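Local coordinates for RNA-binding protein (Sulfolobus solfataricus, PDB 2NRQ) that is of unknown function, belonging to an archaeal family that resembles RNA-binding proteins in structure but is unlikely to bind RNA, at residues V12-E16 with G50-I54; F68-I72 with C123-F127. All coordinates share one frame. Numbering follows the deposited sequence.

Contact 1: V12-E16 with G50-I54; sequences VFIHE and GNKII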
loop_
_atom_site.group_PDB
_atom_site.type_symbol
_atom_site.label_atom_id
_atom_site.label_comp_id
_atom_site.label_asym_id
_atom_site.label_seq_id
_atom_site.Cartn_x
_atom_site.Cartn_y
_atom_site.Cartn_z
ATOM N N VAL A 12 4.811 -2.932 5.875
ATOM C CA VAL A 12 5.055 -1.828 6.791
ATOM C C VAL A 12 5.994 -2.255 7.900
ATOM O O VAL A 12 5.933 -3.387 8.360
ATOM C CB VAL A 12 3.765 -1.323 7.477
ATOM C CG1 VAL A 12 3.627 0.172 7.261
ATOM C CG2 VAL A 12 2.556 -2.075 6.981
ATOM N N PHE A 13 6.864 -1.341 8.315
ATOM C CA PHE A 13 7.784 -1.585 9.407
ATOM C C PHE A 13 7.187 -0.801 10.561
ATOM O O PHE A 13 7.002 0.397 10.453
ATOM C CB PHE A 13 9.171 -1.021 9.103
ATOM C CG PHE A 13 9.837 -1.634 7.909
ATOM C CD1 PHE A 13 10.083 -3.006 7.856
ATOM C CD2 PHE A 13 10.228 -0.838 6.826
ATOM C CE1 PHE A 13 10.706 -3.581 6.742
ATOM C CE2 PHE A 13 10.856 -1.405 5.699
ATOM C CZ PHE A 13 11.092 -2.781 5.662
ATOM N N ILE A 14 6.875 -1.462 11.664
ATOM C CA ILE A 14 6.318 -0.758 12.806
ATOM C C ILE A 14 7.333 -0.709 13.925
ATOM O O ILE A 14 7.960 -1.714 14.246
ATOM C CB ILE A 14 5.042 -1.423 13.293
ATOM C CG1 ILE A 14 4.027 -1.434 12.148
ATOM C CG2 ILE A 14 4.504 -0.667 14.509
ATOM C CD1 ILE A 14 2.813 -2.296 12.389
ATOM N N HIS A 15 7.481 0.474 14.515
ATOM C CA HIS A 15 8.443 0.723 15.584
ATOM C C HIS A 15 7.869 0.636 16.991
ATOM O O HIS A 15 6.652 0.605 17.180
ATOM C CB HIS A 15 9.060 2.097 15.378
ATOM C CG HIS A 15 9.812 2.231 14.095
ATOM N ND1 HIS A 15 11.135 1.868 13.966
ATOM C CD2 HIS A 15 9.422 2.663 12.874
ATOM C CE1 HIS A 15 11.528 2.072 12.723
ATOM N NE2 HIS A 15 10.507 2.553 12.038
ATOM N N GLU A 16 8.756 0.607 17.980
ATOM C CA GLU A 16 8.337 0.521 19.375
ATOM C C GLU A 16 7.377 1.649 19.764
ATOM O O GLU A 16 6.329 1.415 20.374
ATOM C CB GLU A 16 9.567 0.535 20.286
ATOM C CG GLU A 16 10.295 -0.807 20.351
ATOM C CD GLU A 16 11.686 -0.678 20.935
ATOM O OE1 GLU A 16 12.352 -1.723 21.134
ATOM O OE2 GLU A 16 12.112 0.476 21.185
ATOM N N GLY A 50 17.943 -4.628 22.463
ATOM C CA GLY A 50 16.508 -4.507 22.634
ATOM C C GLY A 50 15.828 -3.468 21.768
ATOM O O GLY A 50 14.928 -2.778 22.231
ATOM N N ASN A 51 16.252 -3.352 20.516
ATOM C CA ASN A 51 15.660 -2.395 19.573
ATOM C C ASN A 51 14.816 -3.191 18.563
ATOM O O ASN A 51 15.331 -3.636 17.543
ATOM C CB ASN A 51 16.769 -1.615 18.839
ATOM C CG ASN A 51 18.184 -2.130 19.162
ATOM O OD1 ASN A 51 18.370 -3.253 19.643
ATOM N ND2 ASN A 51 19.186 -1.304 18.881
ATOM N N LYS A 52 13.526 -3.367 18.846
ATOM C CA LYS A 52 12.647 -4.160 17.973
ATOM C C LYS A 52 11.887 -3.465 16.840
ATOM O O LYS A 52 11.258 -2.427 17.032
ATOM C CB LYS A 52 11.624 -4.934 18.825
ATOM C CG LYS A 52 12.062 -6.340 19.235
ATOM C CD LYS A 52 12.201 -6.492 20.750
ATOM C CE LYS A 52 10.842 -6.528 21.447
ATOM N NZ LYS A 52 10.970 -6.540 22.937
ATOM N N ILE A 53 11.940 -4.054 15.653
ATOM C CA ILE A 53 11.207 -3.511 14.518
ATOM C C ILE A 53 10.209 -4.608 14.180
ATOM O O ILE A 53 10.499 -5.777 14.395
ATOM C CB ILE A 53 12.134 -3.234 13.293
ATOM C CG1 ILE A 53 11.338 -2.568 12.168
ATOM C CG2 ILE A 53 12.739 -4.533 12.772
ATOM C CD1 ILE A 53 10.846 -1.165 12.482
ATOM N N ILE A 54 9.027 -4.246 13.697
ATOM C CA ILE A 54 8.031 -5.255 13.340
ATOM C C ILE A 54 7.720 -5.148 11.869
ATOM O O ILE A 54 7.530 -4.050 11.353
ATOM C CB ILE A 54 6.718 -5.081 14.107
ATOM C CG1 ILE A 54 6.936 -5.373 15.582
ATOM C CG2 ILE A 54 5.671 -6.047 13.581
ATOM C CD1 ILE A 54 5.676 -5.236 16.369
HETATM O O HOH W 1 11.375 0.274 16.869
HETATM O O HOH W 2 11.216 -3.480 22.971
#
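This is an antiparallel strand pairing at the surface end of the mixed helix-and-sheet fold, where strand 7-14 runs out beside the start of strand 52-60 in the antiparallel sheet. I14 and I54 form a hydrogen-bonded pair: I14 N donates to I54 O at 2.7 Å and I54 N to I14 O at 2.8 Å, and F13 CA adds a CA-H...O contact to I54 O at 3.2 Å. Beta-branched isoleucines suit the extended backbone; here I14 CB and I54 CB lie 4.1 Å apart on the face covered by Y20 of helix 20-30. I53 belongs to the other face, where its CD1 packs 3.8 Å from F13 CB and makes a CH-pi contact with H15, 3.5 Å from the ring centroid. Beyond the paired isoleucines the segments diverge and polar groups take over, as suits the solvent-exposed end of the sheet. Water 1 bridges the gap, accepting from E16 N at 2.9 Å and donating to K52 O at 2.7 Å. E16 is long enough to span the rest: its OE1 accepts from K52 N at 3.1 Å, and water 2 links that same OE1, at 2.8 Å, to K52 NZ, at 3.1 Å.

Contact 2: F68-I72 with C123-F127; sequences FFKII and CIISF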
loop_
_atom_site.group_PDB
_atom_site.type_symbol
_atom_site.label_atom_id
_atom_site.label_comp_id
_atom_site.label_asym_id
_atom_site.label_seq_id
_atom_site.Cartn_x
_atom_site.Cartn_y
_atom_site.Cartn_z
ATOM N N PHE A 68 -7.308 -5.441 -5.391
ATOM C CA PHE A 68 -6.632 -4.638 -4.372
ATOM C C PHE A 68 -6.252 -3.283 -4.963
ATOM O O PHE A 68 -6.427 -2.231 -4.337
ATOM C CB PHE A 68 -5.376 -5.351 -3.870
ATOM C CG PHE A 68 -4.550 -4.524 -2.931
ATOM C CD1 PHE A 68 -5.044 -4.168 -1.687
ATOM C CD2 PHE A 68 -3.282 -4.084 -3.301
ATOM C CE1 PHE A 68 -4.295 -3.391 -0.826
ATOM C CE2 PHE A 68 -2.519 -3.302 -2.445
ATOM C CZ PHE A 68 -3.028 -2.954 -1.204
ATOM N N PHE A 69 -5.712 -3.321 -6.174
ATOM C CA PHE A 69 -5.336 -2.100 -6.866
ATOM C C PHE A 69 -6.600 -1.276 -7.017
ATOM O O PHE A 69 -6.636 -0.091 -6.690
ATOM C CB PHE A 69 -4.774 -2.428 -8.249
ATOM C CG PHE A 69 -4.298 -1.229 -9.008
ATOM C CD1 PHE A 69 -3.926 -0.065 -8.339
ATOM C CD2 PHE A 69 -4.157 -1.278 -10.389
ATOM C CE1 PHE A 69 -3.416 1.030 -9.034
ATOM C CE2 PHE A 69 -3.643 -0.185 -11.100
ATOM C CZ PHE A 69 -3.273 0.969 -10.419
ATOM N N LYS A 70 -7.638 -1.939 -7.508
ATOM C CA LYS A 70 -8.931 -1.317 -7.726
ATOM C C LYS A 70 -9.402 -0.592 -6.472
ATOM O O LYS A 70 -9.749 0.582 -6.527
ATOM C CB LYS A 70 -9.944 -2.391 -8.133
ATOM C CG LYS A 70 -11.066 -1.909 -9.034
ATOM C CD LYS A 70 -11.107 -2.702 -10.345
ATOM C CE LYS A 70 -9.838 -2.480 -11.188
ATOM N NZ LYS A 70 -9.945 -2.978 -12.605
ATOM N N ILE A 71 -9.402 -1.280 -5.335
ATOM C CA ILE A 71 -9.856 -0.646 -4.104
ATOM C C ILE A 71 -8.991 0.549 -3.709
ATOM O O ILE A 71 -9.491 1.499 -3.116
ATOM C CB ILE A 71 -9.970 -1.677 -2.936
ATOM C CG1 ILE A 71 -9.906 -0.969 -1.582
ATOM C CG2 ILE A 71 -8.919 -2.729 -3.063
ATOM C CD1 ILE A 71 -11.118 -0.136 -1.276
ATOM N N ILE A 72 -7.704 0.518 -4.044
ATOM C CA ILE A 72 -6.822 1.648 -3.736
ATOM C C ILE A 72 -7.245 2.831 -4.617
ATOM O O ILE A 72 -7.283 3.984 -4.178
ATOM C CB ILE A 72 -5.344 1.327 -4.054
ATOM C CG1 ILE A 72 -4.801 0.292 -3.071
ATOM C CG2 ILE A 72 -4.514 2.591 -3.982
ATOM C CD1 ILE A 72 -3.392 -0.145 -3.379
ATOM N N CYS A 123 2.628 -0.278 -0.758
ATOM C CA CYS A 123 1.775 -1.132 -1.568
ATOM C C CYS A 123 2.446 -1.379 -2.905
ATOM O O CYS A 123 2.575 -0.477 -3.715
ATOM C CB CYS A 123 0.427 -0.473 -1.782
ATOM S SG CYS A 123 -0.470 -0.180 -0.258
ATOM N N ILE A 124 2.869 -2.615 -3.130
ATOM C CA ILE A 124 3.554 -2.988 -4.359
ATOM C C ILE A 124 2.681 -3.833 -5.262
ATOM O O ILE A 124 2.313 -4.942 -4.897
ATOM C CB ILE A 124 4.835 -3.788 -4.050
ATOM C CG1 ILE A 124 5.752 -2.954 -3.147
ATOM C CG2 ILE A 124 5.546 -4.185 -5.348
ATOM C CD1 ILE A 124 6.883 -3.728 -2.543
ATOM N N ILE A 125 2.368 -3.304 -6.444
ATOM C CA ILE A 125 1.554 -4.010 -7.424
ATOM C C ILE A 125 2.423 -4.545 -8.562
ATOM O O ILE A 125 3.336 -3.869 -9.030
ATOM C CB ILE A 125 0.472 -3.092 -8.026
ATOM C CG1 ILE A 125 -0.542 -2.688 -6.955
ATOM C CG2 ILE A 125 -0.247 -3.806 -9.152
ATOM C CD1 ILE A 125 -0.010 -1.704 -5.971
ATOM N N SER A 126 2.136 -5.764 -9.004
ATOM C CA SER A 126 2.895 -6.366 -10.088
ATOM C C SER A 126 1.999 -6.529 -11.309
ATOM O O SER A 126 0.927 -7.126 -11.237
ATOM C CB SER A 126 3.432 -7.721 -9.653
ATOM O OG SER A 126 3.876 -7.651 -8.313
ATOM N N PHE A 127 2.440 -5.975 -12.430
ATOM C CA PHE A 127 1.689 -6.053 -13.672
ATOM C C PHE A 127 2.453 -6.958 -14.616
ATOM O O PHE A 127 3.637 -7.220 -14.416
ATOM C CB PHE A 127 1.574 -4.661 -14.305
ATOM C CG PHE A 127 0.756 -3.690 -13.501
ATOM C CD1 PHE A 127 -0.630 -3.682 -13.594
ATOM C CD2 PHE A 127 1.371 -2.792 -12.639
ATOM C CE1 PHE A 127 -1.395 -2.792 -12.838
ATOM C CE2 PHE A 127 0.613 -1.896 -11.875
ATOM C CZ PHE A 127 -0.773 -1.897 -11.978
#
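An offset edge-to-face pair of phenylalanines stands out in this helix-on-sheet packing: the edge of F127 is directed at the face of F69, with ring centroids 5.5 Å apart and planes at 74°. Helix 62-73 lies across strand 121-126 in the buried core, and no hydrogen bond joins the two segments. Side chains alone fill the gap. F68, F69 and I72 form the helix face turned to the sheet, while alternation along the strand directs C123 and I125 at the helix and I124 away from it. The local axes are 10.3 Å apart, ordinary for a helix packed on a sheet, and the large rings of F68, F69 and F127 help fill that space; compact C123 fits where F68 and I72 converge, and F68 also stacks on F60. Midway along the strand segment I125 CG1 approaches F69 CB at 4.4 Å; at the C123 end I72 CD1 comes within 4.2 Å of C123 CB. The sulfur of C123 sits at the edge of the F68 ring, a sulfur-aromatic contact in which SG is 3.9 Å from CZ of F68.

How the contacts relate
The two contacts draw on one antiparallel sheet, since strands 7-14 and 121-126 are neighbours in it, yet they occupy different depths: contact 1 lies at the surface, its centre about 18 Å from the centre of the chain, and contact 2 is buried, about 7 Å from that point. Their own centres are about 25 Å apart and they do not touch. Contact 1 joins strand to strand within the sheet, through backbone hydrogen bonds, a charged side chain and waters that solvent can supply, with some isoleucine packing besides; contact 2 joins a helix to the sheet through apolar and aromatic packing alone. In the chain they follow in series, strand 52-60 leading into helix 62-73.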